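PDB 4Z4A: carbohydrate-binding module family 14 protein from Pseudocercospora fuligena, which probably binds chitin through its peritrophin-A type module and, as an ortholog of the fungal effector Avr4, is probably recognised by the Cf-4 receptor. Local coordinates for residues B[54-59]-B[68-73]. Sequence-based numbering, arbitrary orientation.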
loop_
_atom_site.group_PDB
_atom_site.type_symbol
_atom_site.label_atom_id
_atom_site.label_comp_id
_atom_site.label_asym_id
_atom_site.label_seq_id
_atom_site.Cartn_x
_atom_site.Cartn_y
_atom_site.Cartn_z
ATOM N N GLY B 54 -5.678 -1.835 11.955
ATOM C CA GLY B 54 -5.784 -2.095 10.531
ATOM C C GLY B 54 -6.420 -0.945 9.777
ATOM O O GLY B 54 -6.609 0.169 10.320
ATOM N N TYR B 55 -6.753 -1.194 8.519
ATOM C CA TYR B 55 -7.282 -0.165 7.616
ATOM C C TYR B 55 -8.021 -0.835 6.481
ATOM O O TYR B 55 -8.146 -2.072 6.437
ATOM C CB TYR B 55 -6.139 0.739 7.074
ATOM C CG TYR B 55 -5.088 -0.047 6.312
ATOM C CD1 TYR B 55 -4.103 -0.790 6.990
ATOM C CD2 TYR B 55 -5.050 -0.019 4.914
ATOM C CE1 TYR B 55 -3.158 -1.508 6.294
ATOM C CE2 TYR B 55 -4.105 -0.736 4.211
ATOM C CZ TYR B 55 -3.139 -1.456 4.896
ATOM O OH TYR B 55 -2.172 -2.171 4.199
ATOM N N ILE B 56 -8.597 -0.013 5.612
ATOM C CA ILE B 56 -9.306 -0.473 4.458
ATOM C C ILE B 56 -8.586 0.060 3.208
ATOM O O ILE B 56 -8.270 1.265 3.123
ATOM C CB ILE B 56 -10.739 0.028 4.454
ATOM C CG1 ILE B 56 -11.532 -0.641 5.600
ATOM C CG2 ILE B 56 -11.399 -0.236 3.086
ATOM C CD1 ILE B 56 -12.926 -0.077 5.755
ATOM N N GLN B 57 -8.290 -0.853 2.284
ATOM C CA GLN B 57 -7.837 -0.455 0.946
ATOM C C GLN B 57 -8.907 -0.836 -0.038
ATOM O O GLN B 57 -9.401 -1.997 -0.019
ATOM C CB GLN B 57 -6.541 -1.133 0.576
ATOM C CG GLN B 57 -6.005 -0.747 -0.802
ATOM C CD GLN B 57 -4.539 -1.101 -0.943
ATOM O OE1 GLN B 57 -3.929 -1.614 -0.013
ATOM N NE2 GLN B 57 -3.970 -0.816 -2.088
ATOM N N CYS B 58 -9.274 0.118 -0.899
ATOM C CA CYS B 58 -10.152 -0.135 -2.033
ATOM C C CYS B 58 -9.332 -0.362 -3.286
ATOM O O CYS B 58 -8.439 0.399 -3.609
ATOM C CB CYS B 58 -11.140 1.006 -2.235
ATOM S SG CYS B 58 -12.438 0.914 -0.999
ATOM N N SER B 59 -9.582 -1.482 -3.957
ATOM C CA SER B 59 -8.919 -1.779 -5.211
ATOM C C SER B 59 -9.903 -1.571 -6.347
ATOM O O SER B 59 -11.039 -2.003 -6.262
ATOM C CB SER B 59 -8.413 -3.225 -5.242
ATOM O OG SER B 59 -7.289 -3.417 -4.391
ATOM N N GLY B 68 -15.081 -0.225 -6.848
ATOM C CA GLY B 68 -13.991 -0.684 -6.027
ATOM C C GLY B 68 -14.360 -1.919 -5.258
ATOM O O GLY B 68 -15.549 -2.159 -4.977
ATOM N N ILE B 69 -13.333 -2.690 -4.936
ATOM C CA ILE B 69 -13.425 -3.856 -4.079
ATOM C C ILE B 69 -12.769 -3.580 -2.729
ATOM O O ILE B 69 -11.620 -3.099 -2.676
ATOM C CB ILE B 69 -12.737 -5.054 -4.751
ATOM C CG1 ILE B 69 -13.430 -5.390 -6.077
ATOM C CG2 ILE B 69 -12.730 -6.247 -3.802
ATOM C CD1 ILE B 69 -12.602 -6.300 -6.957
ATOM N N ILE B 70 -13.499 -3.878 -1.642
ATOM C CA ILE B 70 -13.027 -3.645 -0.269
ATOM C C ILE B 70 -12.030 -4.719 0.129
ATOM O O ILE B 70 -12.306 -5.915 -0.044
ATOM C CB ILE B 70 -14.193 -3.698 0.777
ATOM C CG1 ILE B 70 -15.102 -2.479 0.650
ATOM C CG2 ILE B 70 -13.694 -3.806 2.226
ATOM C CD1 ILE B 70 -14.580 -1.238 1.359
ATOM N N HIS B 71 -10.892 -4.288 0.687
ATOM C CA HIS B 71 -9.939 -5.157 1.390
ATOM C C HIS B 71 -9.717 -4.643 2.800
ATOM O O HIS B 71 -9.269 -3.509 2.987
ATOM C CB HIS B 71 -8.608 -5.185 0.650
ATOM C CG HIS B 71 -8.708 -5.716 -0.735
ATOM N ND1 HIS B 71 -8.705 -7.069 -1.006
ATOM C CD2 HIS B 71 -8.841 -5.092 -1.927
ATOM C CE1 HIS B 71 -8.825 -7.255 -2.307
ATOM N NE2 HIS B 71 -8.908 -6.074 -2.891
ATOM N N GLU B 72 -10.093 -5.429 3.799
ATOM C CA GLU B 72 -9.809 -5.111 5.198
ATOM C C GLU B 72 -8.405 -5.594 5.517
ATOM O O GLU B 72 -8.114 -6.779 5.527
ATOM C CB GLU B 72 -10.874 -5.742 6.111
ATOM C CG GLU B 72 -12.254 -5.181 5.809
ATOM C CD GLU B 72 -13.328 -5.742 6.728
ATOM O OE1 GLU B 72 -14.245 -6.405 6.214
ATOM O OE2 GLU B 72 -13.255 -5.528 7.959
ATOM N N MET B 73 -7.491 -4.656 5.720
ATOM C CA MET B 73 -6.083 -4.984 5.855
ATOM C C MET B 73 -5.607 -4.813 7.310
ATOM O O MET B 73 -5.924 -3.791 7.954
ATOM C CB MET B 73 -5.251 -4.049 4.957
ATOM C CG MET B 73 -5.647 -4.012 3.483
ATOM S SD MET B 73 -5.381 -5.586 2.621
ATOM C CE MET B 73 -3.583 -5.665 2.657
#
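The beta hairpin of the chitin-binding peritrophin-A module pairs Tyr-55 with Met-73 at one end and Ser-59 with Ile-69 at the other, joining the central strand of a three-stranded antiparallel sheet to an outer one. The strand directions differ by 153°, and three hydrogen-bonded pairs set the register, each closed by two backbone bonds: Tyr-55 with Met-73, Gln-57 with His-71, Ser-59 with Ile-69. The shortest of the six runs from Ile-69 N to Ser-59 O, 2.7 Å. Between these pairs the CA atoms of Ile-56 and Cys-58 add CA-H...O contacts to the carbonyls of His-71 and Ile-69, the former at 3.4 Å from Ile-56 CA to His-71 O.

On the face bearing Tyr-55, Gln-57 and His-71, Met-73 and Tyr-55 make a CH-pi interaction: Met-73 CB lies 3.5 Å from the centroid of the Tyr-55 ring, 20° off the ring normal, and thus over the face. It is displaced toward the hydroxyl end, since its nearest ring atom is CZ. Tyr-55 CG sits between the backbone N and the carbonyl carbon (chi1 59°); Trp-81 also stacks on this ring. Farther along, Ser-59 OG approaches His-71 CD2 at 3.4 Å and forms a hydrogen bond with Leu-39 O of the second subunit, whose Pro-41 packs on Gln-57, Ser-59, His-71 and Met-73. This face therefore also meets the second subunit of the assembly.

The reverse face carries Ile-56, Cys-58, Ile-70 and Glu-72. Glu-72 OE2 forms a salt bridge with Lys-50, and Cys-58 is tied to Cys-28 by a disulfide. Bent at chi2, Ile-70 places its CD1 3.8 Å from both Ile-56 CG2 and Cys-58 SG.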